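Local coordinates for DNA damage response protein Rtt109, putative (Neosartorya fumigata, PDB 5ZB9) that probably transfers the acetyl group of acetyl-CoA to lysine side chains of histones, notably histone H3, linking it to nucleosome assembly and the DNA damage response, at residues H85-V91 against V132-L138; T50-N54 against A406-P410; H242-P248 against Q333-R338; L177-E183 against K200-A205; S116-S121 against V172-I176. All coordinates share one frame; numbering follows the deposited sequence.

Contact 1: residues H85-V91 against V132-L138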
# COMPACT_ATOMS: atom_id res chain seq x y z
N HIS A 85 -13.29 12.58 -1.14
CA HIS A 85 -12.31 13.24 -2.00
C HIS A 85 -10.99 12.50 -2.22
O HIS A 85 -10.13 12.97 -2.97
CB HIS A 85 -12.01 14.64 -1.45
CG HIS A 85 -13.20 15.54 -1.43
ND1 HIS A 85 -13.95 15.80 -2.56
CD2 HIS A 85 -13.78 16.23 -0.42
CE1 HIS A 85 -14.94 16.62 -2.25
NE2 HIS A 85 -14.86 16.89 -0.96
N LEU A 86 -10.82 11.34 -1.59
CA LEU A 86 -9.59 10.58 -1.75
C LEU A 86 -9.81 9.07 -1.68
O LEU A 86 -10.51 8.58 -0.79
CB LEU A 86 -8.57 10.99 -0.68
CG LEU A 86 -7.17 10.39 -0.76
CD1 LEU A 86 -6.44 10.81 -2.04
CD2 LEU A 86 -6.37 10.78 0.48
N THR A 87 -9.23 8.35 -2.64
CA THR A 87 -9.07 6.90 -2.54
C THR A 87 -7.63 6.59 -2.15
O THR A 87 -6.69 7.08 -2.78
CB THR A 87 -9.40 6.16 -3.85
OG1 THR A 87 -10.73 6.46 -4.26
CG2 THR A 87 -9.26 4.65 -3.66
N THR A 88 -7.46 5.78 -1.11
CA THR A 88 -6.12 5.40 -0.68
C THR A 88 -5.94 3.90 -0.72
O THR A 88 -6.64 3.16 -0.04
CB THR A 88 -5.81 5.91 0.73
OG1 THR A 88 -5.90 7.34 0.75
CG2 THR A 88 -4.39 5.51 1.14
N ILE A 89 -4.98 3.46 -1.53
CA ILE A 89 -4.62 2.06 -1.59
C ILE A 89 -3.33 1.81 -0.79
O ILE A 89 -2.23 2.20 -1.21
CB ILE A 89 -4.47 1.61 -3.04
CG1 ILE A 89 -5.80 1.83 -3.78
CG2 ILE A 89 -4.07 0.15 -3.10
CD1 ILE A 89 -5.77 1.37 -5.21
N PHE A 90 -3.47 1.18 0.37
CA PHE A 90 -2.36 1.02 1.30
C PHE A 90 -1.95 -0.43 1.45
O PHE A 90 -2.79 -1.29 1.73
CB PHE A 90 -2.73 1.60 2.67
CG PHE A 90 -1.70 1.32 3.73
CD1 PHE A 90 -0.50 2.01 3.73
CD2 PHE A 90 -1.94 0.38 4.72
CE1 PHE A 90 0.46 1.76 4.72
CE2 PHE A 90 -0.99 0.13 5.70
CZ PHE A 90 0.21 0.82 5.70
N VAL A 91 -0.66 -0.70 1.28
CA VAL A 91 -0.13 -2.05 1.48
C VAL A 91 0.14 -2.26 2.97
O VAL A 91 0.95 -1.54 3.56
CB VAL A 91 1.17 -2.27 0.69
CG1 VAL A 91 1.63 -3.72 0.82
CG2 VAL A 91 0.97 -1.88 -0.77
N VAL A 132 -11.88 11.88 -8.79
CA VAL A 132 -11.38 11.72 -7.42
C VAL A 132 -9.92 11.27 -7.38
O VAL A 132 -9.56 10.23 -7.93
CB VAL A 132 -12.23 10.71 -6.64
CG1 VAL A 132 -11.63 10.47 -5.25
CG2 VAL A 132 -13.67 11.19 -6.54
N ARG A 133 -9.09 12.07 -6.72
CA ARG A 133 -7.68 11.73 -6.52
C ARG A 133 -7.51 10.35 -5.87
O ARG A 133 -8.25 9.99 -4.95
CB ARG A 133 -7.01 12.81 -5.65
CG ARG A 133 -5.52 12.63 -5.47
CD ARG A 133 -4.88 13.85 -4.84
NE ARG A 133 -4.63 14.91 -5.81
CZ ARG A 133 -5.08 16.15 -5.69
NH1 ARG A 133 -5.80 16.51 -4.63
NH2 ARG A 133 -4.81 17.05 -6.63
N LEU A 134 -6.56 9.57 -6.39
CA LEU A 134 -6.26 8.25 -5.84
C LEU A 134 -4.78 8.14 -5.45
O LEU A 134 -3.89 8.59 -6.18
CB LEU A 134 -6.61 7.15 -6.84
CG LEU A 134 -6.44 5.71 -6.34
CD1 LEU A 134 -7.51 4.83 -6.94
CD2 LEU A 134 -5.05 5.14 -6.65
N MET A 135 -4.53 7.53 -4.30
CA MET A 135 -3.18 7.38 -3.78
C MET A 135 -2.81 5.93 -3.49
O MET A 135 -3.61 5.18 -2.90
CB MET A 135 -3.02 8.22 -2.51
CG MET A 135 -1.70 8.02 -1.81
SD MET A 135 -1.43 9.19 -0.48
CE MET A 135 -2.46 8.50 0.81
N VAL A 136 -1.62 5.52 -3.91
CA VAL A 136 -1.06 4.26 -3.46
C VAL A 136 0.03 4.57 -2.45
O VAL A 136 0.89 5.41 -2.70
CB VAL A 136 -0.48 3.42 -4.62
CG1 VAL A 136 0.11 2.11 -4.08
CG2 VAL A 136 -1.55 3.14 -5.64
N SER A 137 -0.01 3.89 -1.31
CA SER A 137 0.91 4.22 -0.25
C SER A 137 1.40 2.97 0.48
O SER A 137 0.73 1.94 0.50
CB SER A 137 0.23 5.18 0.74
OG SER A 137 1.14 5.63 1.74
N LEU A 138 2.58 3.09 1.09
CA LEU A 138 3.18 2.00 1.86
C LEU A 138 4.37 2.53 2.64
O LEU A 138 4.92 3.58 2.30
CB LEU A 138 3.63 0.86 0.93
CG LEU A 138 4.74 1.19 -0.07
CD1 LEU A 138 6.16 0.99 0.52
CD2 LEU A 138 4.58 0.38 -1.34
O HOH W 1 -10.03 14.64 -5.40
O HOH W 2 -10.29 7.63 -7.31
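The carbonyl oxygen of Met-135 takes the N-H of Ile-89 almost straight on, N to O 2.6 Å with an angle of 173° at the hydrogen, and also receives a CA-H contact from Thr-88, so two groups of the neighbouring strand hold it. Thr-87 O repeats the pattern: Met-135 N donates to it at 2.7 Å while Leu-134 CA brings up its hydrogen. Bonds from Thr-87 N to Arg-133 O, Ser-137 N to Ile-89 O and Val-91 N to Ser-137 O complete the parallel pairing. Next to Val-132 a water joins His-85 O to Arg-133 N. On one face Thr-87 CG2 rests 3.7 Å from Leu-134 CD1, and Ile-89 CD1 reaches Leu-134 CD2 at 4.1 Å; helix 111-127 packs against Ile-89 and Val-136 there. On the other face Met-135 bends at its thioether (chi3 78°), which brings CE to 3.6 Å from CG2 of Thr-88, while Phe-90 stacks on Phe-259. Val-91 lies near Ala-94, a CoA-binding residue. Two parallel strands joined through helix 111-127 form a classic beta-alpha-beta unit, here in the middle of the acetyltransferase sheet.

Contact 2: residues T50-N54 against A406-P410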
# COMPACT_ATOMS: atom_id res chain seq x y z
N THR A 50 -15.17 7.86 6.50
CA THR A 50 -14.20 7.00 5.81
C THR A 50 -14.63 5.53 5.83
O THR A 50 -15.08 5.01 6.86
CB THR A 50 -12.79 7.13 6.45
OG1 THR A 50 -12.41 8.52 6.50
CG2 THR A 50 -11.76 6.37 5.65
N PHE A 51 -14.50 4.87 4.70
CA PHE A 51 -14.78 3.44 4.63
C PHE A 51 -13.51 2.68 4.26
O PHE A 51 -12.64 3.22 3.58
CB PHE A 51 -15.90 3.15 3.63
CG PHE A 51 -17.22 3.74 4.02
CD1 PHE A 51 -17.53 5.06 3.71
CD2 PHE A 51 -18.15 2.98 4.72
CE1 PHE A 51 -18.74 5.61 4.09
CE2 PHE A 51 -19.37 3.53 5.09
CZ PHE A 51 -19.67 4.84 4.78
N CYS A 52 -13.39 1.45 4.73
CA CYS A 52 -12.24 0.64 4.37
C CYS A 52 -12.65 -0.71 3.81
O CYS A 52 -13.64 -1.30 4.25
CB CYS A 52 -11.31 0.44 5.57
SG CYS A 52 -9.75 -0.37 5.13
N GLU A 53 -11.88 -1.19 2.84
CA GLU A 53 -12.11 -2.47 2.19
C GLU A 53 -10.82 -3.28 2.27
O GLU A 53 -9.78 -2.82 1.80
CB GLU A 53 -12.57 -2.25 0.74
CG GLU A 53 -12.73 -3.50 -0.12
CD GLU A 53 -13.12 -3.17 -1.57
OE1 GLU A 53 -13.33 -1.98 -1.87
OE2 GLU A 53 -13.23 -4.09 -2.41
N ASN A 54 -10.87 -4.46 2.88
CA ASN A 54 -9.68 -5.31 2.95
C ASN A 54 -9.51 -6.19 1.72
O ASN A 54 -10.49 -6.72 1.20
CB ASN A 54 -9.73 -6.22 4.18
CG ASN A 54 -9.81 -5.45 5.48
OD1 ASN A 54 -9.44 -4.28 5.56
ND2 ASN A 54 -10.31 -6.11 6.51
N ALA A 406 -23.24 8.75 2.46
CA ALA A 406 -22.35 7.70 1.99
C ALA A 406 -22.25 7.70 0.46
O ALA A 406 -23.18 7.27 -0.23
CB ALA A 406 -22.82 6.34 2.48
N PHE A 407 -21.12 8.20 -0.05
CA PHE A 407 -20.81 8.24 -1.48
C PHE A 407 -20.83 6.85 -2.13
O PHE A 407 -20.95 5.83 -1.44
CB PHE A 407 -19.44 8.88 -1.69
CG PHE A 407 -18.35 8.21 -0.89
CD1 PHE A 407 -17.67 7.11 -1.40
CD2 PHE A 407 -18.04 8.66 0.38
CE1 PHE A 407 -16.68 6.48 -0.66
CE2 PHE A 407 -17.05 8.03 1.13
CZ PHE A 407 -16.38 6.94 0.60
N PHE A 408 -20.70 6.80 -3.46
CA PHE A 408 -20.79 5.52 -4.18
C PHE A 408 -19.44 4.80 -4.30
O PHE A 408 -18.47 5.33 -4.85
CB PHE A 408 -21.38 5.74 -5.57
CG PHE A 408 -21.55 4.46 -6.36
CD1 PHE A 408 -22.40 3.45 -5.91
CD2 PHE A 408 -20.86 4.26 -7.55
CE1 PHE A 408 -22.55 2.28 -6.62
CE2 PHE A 408 -21.01 3.09 -8.27
CZ PHE A 408 -21.86 2.09 -7.81
N TRP A 409 -19.40 3.58 -3.79
CA TRP A 409 -18.21 2.75 -3.82
C TRP A 409 -18.38 1.59 -4.80
O TRP A 409 -19.01 0.58 -4.48
CB TRP A 409 -17.90 2.23 -2.42
CG TRP A 409 -16.61 1.47 -2.29
CD1 TRP A 409 -16.24 0.34 -2.97
CD2 TRP A 409 -15.53 1.78 -1.40
NE1 TRP A 409 -14.99 -0.06 -2.57
CE2 TRP A 409 -14.53 0.80 -1.61
CE3 TRP A 409 -15.31 2.79 -0.46
CZ2 TRP A 409 -13.32 0.81 -0.90
CZ3 TRP A 409 -14.11 2.79 0.24
CH2 TRP A 409 -13.13 1.81 0.02
N PRO A 410 -17.82 1.74 -6.01
CA PRO A 410 -17.93 0.71 -7.06
C PRO A 410 -17.29 -0.61 -6.66
O PRO A 410 -16.13 -0.62 -6.22
CB PRO A 410 -17.19 1.34 -8.25
CG PRO A 410 -17.10 2.81 -7.94
CD PRO A 410 -17.01 2.89 -6.45
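Phe-51 is the first residue of strand 50-54 to meet the loop 406-410, and it does so with both its ring and its CB. With CG anti to the carbonyl carbon (chi1 -64°), the ring swings out to Phe-407 and presents its edge to the face of that ring in an offset edge-to-face pair, planes 83° apart and centroids 5.7 Å apart. The closest atoms are Phe-51 CD1 and Phe-407 CZ at 3.8 Å. Farther out, Phe-51 CZ touches CB of Ala-406 at 4.2 Å, whereas near the backbone Phe-51 CB lies 3.9 Å from CZ3 on the six-membered ring of Trp-409. Two residues on, Glu-53 points to the same side of the strand and meets the other end of the indole. Its CB approaches Trp-409 CZ2 at 3.6 Å, and its extended chain takes OE1 to the indole edge, where NE1 donates a bent, weak hydrogen bond of 2.6 Å. The loop is thereby laid along strand 50-61 of the sheet, with Trp-409 also reaching Val-80 and Pro-32 on the neighbouring strands. Chemically the contact is mainly aromatic and apolar: it rests on one edge-to-face pair and on the indole lying against aliphatic CB atoms and backbone, while the Glu-53 carboxylate offers the indole N-H an acceptor through a weak bond.

Contact 3: residues H242-P248 against Q333-R338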
# COMPACT_ATOMS: atom_id res chain seq x y z
N HIS A 242 -0.02 19.21 -0.17
CA HIS A 242 -1.13 19.98 -0.74
C HIS A 242 -2.10 19.13 -1.55
O HIS A 242 -3.23 19.55 -1.79
CB HIS A 242 -0.58 21.13 -1.58
CG HIS A 242 0.13 22.15 -0.76
ND1 HIS A 242 1.49 22.12 -0.54
CD2 HIS A 242 -0.34 23.20 -0.03
CE1 HIS A 242 1.83 23.12 0.25
NE2 HIS A 242 0.74 23.79 0.58
N GLN A 243 -1.68 17.93 -1.95
CA GLN A 243 -2.58 17.04 -2.68
C GLN A 243 -3.39 16.16 -1.73
O GLN A 243 -4.47 15.68 -2.07
CB GLN A 243 -1.80 16.16 -3.65
CG GLN A 243 -1.05 16.93 -4.72
CD GLN A 243 -0.60 16.03 -5.86
OE1 GLN A 243 -1.41 15.57 -6.67
NE2 GLN A 243 0.71 15.76 -5.92
N LEU A 244 -2.88 15.98 -0.52
CA LEU A 244 -3.51 15.11 0.47
C LEU A 244 -4.34 15.88 1.49
O LEU A 244 -5.30 15.34 2.04
CB LEU A 244 -2.44 14.30 1.19
CG LEU A 244 -2.14 12.89 0.70
CD1 LEU A 244 -2.10 12.83 -0.82
CD2 LEU A 244 -0.83 12.41 1.31
N CYS A 245 -3.95 17.12 1.76
CA CYS A 245 -4.60 17.92 2.81
C CYS A 245 -5.19 19.23 2.30
O CYS A 245 -4.52 19.99 1.60
CB CYS A 245 -3.60 18.22 3.92
SG CYS A 245 -2.92 16.73 4.65
N ASP A 246 -6.43 19.49 2.67
CA ASP A 246 -7.14 20.69 2.25
C ASP A 246 -6.63 21.94 2.97
O ASP A 246 -6.64 23.03 2.42
CB ASP A 246 -8.64 20.54 2.48
CG ASP A 246 -8.97 20.25 3.93
OD1 ASP A 246 -8.87 19.07 4.36
OD2 ASP A 246 -9.33 21.21 4.66
N ASN A 247 -6.19 21.75 4.21
CA ASN A 247 -5.68 22.86 5.01
C ASN A 247 -4.27 22.59 5.49
O ASN A 247 -4.06 22.02 6.56
CB ASN A 247 -6.61 23.11 6.21
CG ASN A 247 -6.14 24.27 7.07
OD1 ASN A 247 -5.24 25.03 6.70
ND2 ASN A 247 -6.76 24.40 8.24
N PRO A 248 -3.28 23.01 4.70
CA PRO A 248 -1.85 22.84 5.00
C PRO A 248 -1.40 23.66 6.21
O PRO A 248 -0.24 23.57 6.62
CB PRO A 248 -1.17 23.35 3.72
CG PRO A 248 -2.23 23.30 2.68
CD PRO A 248 -3.50 23.61 3.38
N GLN A 333 -5.61 21.82 -5.13
CA GLN A 333 -5.48 21.40 -3.74
C GLN A 333 -6.62 20.47 -3.33
O GLN A 333 -7.74 20.59 -3.83
CB GLN A 333 -5.43 22.63 -2.81
CG GLN A 333 -5.25 22.28 -1.33
CD GLN A 333 -4.70 23.44 -0.51
OE1 GLN A 333 -3.49 23.51 -0.26
NE2 GLN A 333 -5.58 24.34 -0.09
N MET A 334 -6.31 19.52 -2.44
CA MET A 334 -7.31 18.63 -1.85
C MET A 334 -8.44 19.44 -1.21
O MET A 334 -8.21 20.53 -0.69
CB MET A 334 -6.64 17.71 -0.82
CG MET A 334 -7.58 16.80 -0.03
SD MET A 334 -8.62 15.70 -1.03
CE MET A 334 -7.42 14.58 -1.75
N THR A 335 -9.66 18.91 -1.27
CA THR A 335 -10.80 19.59 -0.65
C THR A 335 -11.33 18.78 0.54
O THR A 335 -11.19 17.56 0.60
CB THR A 335 -11.94 19.85 -1.67
OG1 THR A 335 -12.46 18.61 -2.17
CG2 THR A 335 -11.44 20.69 -2.84
N SER A 336 -11.94 19.48 1.50
CA SER A 336 -12.42 18.89 2.75
C SER A 336 -13.85 18.34 2.65
O SER A 336 -14.72 18.96 2.03
CB SER A 336 -12.33 19.93 3.87
OG SER A 336 -12.86 19.44 5.09
N SER A 337 -14.09 17.18 3.25
CA SER A 337 -15.44 16.62 3.35
C SER A 337 -15.93 16.65 4.80
O SER A 337 -16.96 16.05 5.12
CB SER A 337 -15.48 15.18 2.80
OG SER A 337 -14.75 14.27 3.61
N ARG A 338 -15.19 17.34 5.66
CA ARG A 338 -15.52 17.45 7.08
C ARG A 338 -16.77 18.30 7.33
O ARG A 338 -17.08 19.21 6.55
CB ARG A 338 -14.35 18.04 7.87
CG ARG A 338 -13.06 17.24 7.81
CD ARG A 338 -11.98 17.83 8.71
NE ARG A 338 -11.61 19.20 8.32
CZ ARG A 338 -10.70 19.51 7.40
NH1 ARG A 338 -10.05 18.56 6.74
NH2 ARG A 338 -10.44 20.79 7.14
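The short helix 241-244 and the loop that follows are joined to the loop 333-338 by a backbone bond at one end and a salt bridge at the other. The N-H of Met-334 points at His-242 O, 3.1 Å away and nearly straight at 169°. Beside it Gln-333 OE1 lies in the plane of the His-242 ring, 3.2 Å from CD2 at the ring edge, the amide and imidazole planes being only 5° apart. Met-334 directs CB and CG towards the backbone carbonyls of Gln-243 and Leu-244. At the far end Arg-338 meets Asp-246 end-on: NH1 binds OD1 and NH2 binds OD2, each at 2.7 Å and each on the syn lone pair, though the two flat groups are twisted and the oxygens lie somewhat out of the guanidinium plane. Asp-246 holds CG between its backbone N and carbonyl carbon (chi1 58°), which turns the carboxylate to the arginine. Ser-336 OG sits 3.2 Å above the Arg-338 guanidinium, over its centre, and accepts from Arg-338 N. The remaining nitrogen, NE, forms a salt bridge with Glu-45. This is a bidentate carboxylate-guanidinium pair, with an ST turn fixing the arginine's backbone, in a loop junction away from the CoA site.

Contact 4: residues L177-E183 against K200-A205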
# COMPACT_ATOMS: atom_id res chain seq x y z
N LEU A 177 3.32 3.93 -11.92
CA LEU A 177 3.55 5.36 -12.06
C LEU A 177 3.61 5.77 -13.53
O LEU A 177 3.00 6.75 -13.94
CB LEU A 177 4.85 5.76 -11.34
CG LEU A 177 5.52 7.10 -11.66
CD1 LEU A 177 4.70 8.29 -11.19
CD2 LEU A 177 6.92 7.15 -11.06
N ARG A 178 4.33 4.99 -14.33
CA ARG A 178 4.66 5.40 -15.68
C ARG A 178 3.61 5.02 -16.73
O ARG A 178 3.84 5.19 -17.92
CB ARG A 178 6.03 4.85 -16.06
CG ARG A 178 7.12 5.50 -15.25
CD ARG A 178 8.48 5.08 -15.69
NE ARG A 178 9.50 5.57 -14.76
CZ ARG A 178 10.01 6.80 -14.81
NH1 ARG A 178 9.60 7.65 -15.74
NH2 ARG A 178 10.93 7.16 -13.92
N GLU A 179 2.47 4.51 -16.28
CA GLU A 179 1.32 4.34 -17.15
C GLU A 179 0.55 5.65 -17.24
O GLU A 179 -0.36 5.79 -18.05
CB GLU A 179 0.41 3.22 -16.65
CG GLU A 179 0.85 1.83 -17.11
CD GLU A 179 0.94 1.72 -18.63
OE1 GLU A 179 2.06 1.88 -19.17
OE2 GLU A 179 -0.11 1.48 -19.28
N TYR A 180 0.93 6.61 -16.40
CA TYR A 180 0.25 7.90 -16.32
C TYR A 180 1.13 9.02 -16.84
O TYR A 180 2.34 8.86 -16.99
CB TYR A 180 -0.17 8.19 -14.88
CG TYR A 180 -1.14 7.18 -14.32
CD1 TYR A 180 -0.69 6.08 -13.60
CD2 TYR A 180 -2.50 7.33 -14.51
CE1 TYR A 180 -1.58 5.16 -13.09
CE2 TYR A 180 -3.39 6.41 -14.00
CZ TYR A 180 -2.93 5.33 -13.29
OH TYR A 180 -3.83 4.41 -12.79
N GLU A 181 0.52 10.16 -17.12
CA GLU A 181 1.24 11.29 -17.69
C GLU A 181 2.12 11.99 -16.67
O GLU A 181 1.76 12.08 -15.49
CB GLU A 181 0.26 12.29 -18.31
CG GLU A 181 -0.44 11.76 -19.54
CD GLU A 181 0.55 11.25 -20.58
OE1 GLU A 181 1.33 12.07 -21.11
OE2 GLU A 181 0.54 10.03 -20.84
N PRO A 182 3.28 12.50 -17.11
CA PRO A 182 4.15 13.30 -16.24
C PRO A 182 3.45 14.56 -15.76
O PRO A 182 2.49 15.02 -16.38
CB PRO A 182 5.33 13.66 -17.15
CG PRO A 182 5.34 12.59 -18.19
CD PRO A 182 3.89 12.24 -18.42
N GLU A 183 3.92 15.11 -14.65
CA GLU A 183 3.37 16.36 -14.12
C GLU A 183 4.49 17.39 -13.94
O GLU A 183 5.67 17.05 -13.93
CB GLU A 183 2.64 16.10 -12.80
CG GLU A 183 1.58 15.02 -12.91
CD GLU A 183 0.83 14.79 -11.61
OE1 GLU A 183 1.49 14.57 -10.56
OE2 GLU A 183 -0.43 14.82 -11.63
N LYS A 200 -5.87 14.28 -19.27
CA LYS A 200 -5.26 12.96 -19.18
C LYS A 200 -4.99 12.55 -17.73
O LYS A 200 -4.85 13.41 -16.85
CB LYS A 200 -3.96 12.92 -19.98
CG LYS A 200 -3.10 14.16 -19.79
CD LYS A 200 -2.21 14.42 -21.01
CE LYS A 200 -3.02 14.42 -22.30
NZ LYS A 200 -4.11 15.44 -22.29
N SER A 201 -4.94 11.25 -17.48
CA SER A 201 -4.60 10.73 -16.16
C SER A 201 -3.10 10.89 -15.90
O SER A 201 -2.27 10.41 -16.69
CB SER A 201 -5.02 9.27 -16.03
OG SER A 201 -5.91 9.11 -14.94
N SER A 202 -2.75 11.56 -14.81
CA SER A 202 -1.35 11.83 -14.52
C SER A 202 -0.95 11.41 -13.11
O SER A 202 -1.80 11.17 -12.25
CB SER A 202 -1.04 13.31 -14.73
OG SER A 202 -1.85 14.12 -13.90
N ALA A 203 0.36 11.33 -12.86
CA ALA A 203 0.86 10.83 -11.59
C ALA A 203 2.31 11.20 -11.30
O ALA A 203 3.13 11.36 -12.22
CB ALA A 203 0.71 9.32 -11.53
N THR A 204 2.62 11.31 -10.01
CA THR A 204 3.99 11.49 -9.53
C THR A 204 4.18 10.57 -8.31
O THR A 204 3.23 10.31 -7.56
CB THR A 204 4.27 12.97 -9.15
OG1 THR A 204 3.98 13.82 -10.26
CG2 THR A 204 5.74 13.18 -8.73
N ALA A 205 5.40 10.08 -8.13
CA ALA A 205 5.73 9.26 -6.96
C ALA A 205 6.56 10.07 -5.97
O ALA A 205 7.50 10.78 -6.36
CB ALA A 205 6.48 8.00 -7.38
O HOH W 3 5.29 13.24 -12.80
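Glu-183 and Tyr-180 anchor the close-packed part of this contact, whereas Glu-181 and Lys-200 form its looser margin. The buried carboxylate of Glu-183 divides its oxygens between two hydroxyls of strand 202-205: Thr-204 OG1 donates to OE1 at 2.6 Å, on the anti lone pair, and Ser-202 OG donates to OE2 at 2.8 Å, out of the carboxylate plane. OE2 is also bound by Asn-324, so three residues hold the group. Separately, a water accepts from Glu-183 N and donates to Thr-204 OG1. Tyr-180, with CG anti to its carbonyl carbon (chi1 -61°), sets CB 3.6 Å from CB of Ala-203 and turns the edge of its ring to Ser-201 CB. Farther along the strand, Leu-177 CD2 meets Ala-205 CB at 3.8 Å. The chain here leaves helix 162-177 through a type I turn, Leu-177 to Tyr-180, and then touches the start of strand 202-208 in a single bridge: Glu-181 N donates to Ser-201 O at 2.8 Å and Glu-181 O accepts from Ala-203 N at 3.1 Å. On the side of Lys-200, away from Glu-183, the contact is looser. Glu-181 CG lies alongside the aliphatic chain of Lys-200, but that chain is poorly ordered and the contact is uncertain. The two charged ends stay apart, with Glu-181 OE1 6.5 Å from Lys-200 NZ; the lysine amine turns instead to Gln-196 O.

Contact 5: residues S116-S121 against V172-I176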
# COMPACT_ATOMS: atom_id res chain seq x y z
N SER A 116 3.14 -8.31 -7.10
CA SER A 116 2.80 -7.13 -6.32
C SER A 116 2.36 -5.95 -7.20
O SER A 116 1.40 -5.25 -6.88
CB SER A 116 3.99 -6.69 -5.46
OG SER A 116 4.47 -7.76 -4.67
N ASN A 117 3.10 -5.74 -8.28
CA ASN A 117 2.80 -4.75 -9.31
C ASN A 117 1.41 -4.99 -9.91
O ASN A 117 0.58 -4.08 -9.99
CB ASN A 117 3.91 -4.83 -10.38
CG ASN A 117 3.82 -3.74 -11.44
OD1 ASN A 117 2.75 -3.21 -11.75
ND2 ASN A 117 4.95 -3.42 -12.03
N ALA A 118 1.16 -6.22 -10.33
CA ALA A 118 -0.10 -6.59 -10.97
C ALA A 118 -1.28 -6.42 -10.03
O ALA A 118 -2.32 -5.90 -10.43
CB ALA A 118 -0.03 -8.02 -11.49
N PHE A 119 -1.13 -6.87 -8.79
CA PHE A 119 -2.19 -6.75 -7.79
C PHE A 119 -2.54 -5.28 -7.50
O PHE A 119 -3.71 -4.90 -7.50
CB PHE A 119 -1.79 -7.47 -6.50
CG PHE A 119 -2.93 -7.68 -5.53
CD1 PHE A 119 -4.17 -8.12 -5.97
CD2 PHE A 119 -2.74 -7.45 -4.17
CE1 PHE A 119 -5.21 -8.31 -5.06
CE2 PHE A 119 -3.78 -7.63 -3.27
CZ PHE A 119 -5.01 -8.06 -3.71
N LEU A 120 -1.52 -4.45 -7.27
CA LEU A 120 -1.74 -3.01 -7.06
C LEU A 120 -2.36 -2.35 -8.29
O LEU A 120 -3.33 -1.60 -8.17
CB LEU A 120 -0.43 -2.32 -6.69
CG LEU A 120 0.14 -2.67 -5.31
CD1 LEU A 120 1.48 -2.00 -5.07
CD2 LEU A 120 -0.84 -2.27 -4.22
N SER A 121 -1.81 -2.64 -9.47
CA SER A 121 -2.38 -2.16 -10.73
C SER A 121 -3.86 -2.50 -10.82
O SER A 121 -4.68 -1.65 -11.16
CB SER A 121 -1.64 -2.78 -11.92
OG SER A 121 -0.92 -1.80 -12.64
N VAL A 172 8.46 -1.73 -7.72
CA VAL A 172 7.09 -2.23 -7.85
C VAL A 172 6.18 -1.11 -8.34
O VAL A 172 5.33 -1.30 -9.22
CB VAL A 172 6.55 -2.75 -6.50
CG1 VAL A 172 5.04 -2.95 -6.56
CG2 VAL A 172 7.26 -4.03 -6.08
N ILE A 173 6.37 0.07 -7.76
CA ILE A 173 5.56 1.24 -8.04
C ILE A 173 5.87 1.88 -9.41
O ILE A 173 4.96 2.36 -10.09
CB ILE A 173 5.76 2.28 -6.89
CG1 ILE A 173 5.03 1.79 -5.65
CG2 ILE A 173 5.29 3.68 -7.28
CD1 ILE A 173 3.59 1.43 -5.90
N ASP A 174 7.13 1.84 -9.82
CA ASP A 174 7.58 2.56 -11.03
C ASP A 174 6.72 2.29 -12.29
O ASP A 174 6.31 3.24 -12.95
CB ASP A 174 9.05 2.25 -11.32
CG ASP A 174 9.71 3.28 -12.23
OD1 ASP A 174 9.47 4.49 -12.03
OD2 ASP A 174 10.46 2.90 -13.14
N PRO A 175 6.44 1.01 -12.62
CA PRO A 175 5.64 0.80 -13.84
C PRO A 175 4.19 1.26 -13.70
O PRO A 175 3.57 1.63 -14.71
CB PRO A 175 5.70 -0.72 -14.03
CG PRO A 175 6.88 -1.16 -13.26
CD PRO A 175 6.92 -0.26 -12.07
N ILE A 176 3.65 1.25 -12.49
CA ILE A 176 2.31 1.78 -12.29
C ILE A 176 2.34 3.27 -12.55
O ILE A 176 1.52 3.81 -13.30
CB ILE A 176 1.80 1.54 -10.87
CG1 ILE A 176 1.90 0.06 -10.52
CG2 ILE A 176 0.36 2.02 -10.74
CD1 ILE A 176 1.30 -0.28 -9.18
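Asn-117 carries its CG opposite the backbone N (chi1 -174°), and Ile-176 has CG1 opposite its carbonyl carbon (chi1 -53°); these two settings bring the side chains past one another between the helices. Asn-117 OD1 comes 3.6 Å from Ile-176 CG1, while its ND2 abuts the CB-CG side of the Pro-175 ring, 3.2 Å from CG. The extended chain of Ile-176 carries CD1 onward to Leu-120 CB at 3.7 Å. The segments of helix 111-127 and helix 162-177 cross at -46°, their local axes 9.0 Å apart; no hydrogen bond joins these segments, and helix 162-177 is kinked where Pro-175 lacks an N-H. Leu-120 CD1 meets Val-172 CG1 at 4.0 Å, the two side chains crossing at about a right angle, and Ile-173 CD1 at 4.1 Å. Toward the start of both segments the packing nears the CoA site: Ser-116 lies beside Trp-168, and Val-172 beside Arg-113.

Contact 1 lies deepest, its centre about 8 Å from that of the chain, and contacts 1, 2 and 4 all reach the same large mixed sheet. Contact 5 crosses contact 1 along the chain, because helix 111-127 lies between strands 86-96 and 133-140 while helix 162-177 follows both; Val-91 and Ile-89 pack on Leu-120, and Val-136 on Ile-173. Contact 4 follows directly in sequence after contact 5, centres about 13 Å apart. Contact 3 comes later and touches contact 1 through His-85 and Arg-133. Contact 2 encloses all the others in sequence, returning the chain to an early strand. Core, helical layer and outer loops are thereby joined around one acetyltransferase sheet, with contacts 1 and 5 nearest the CoA-binding residues.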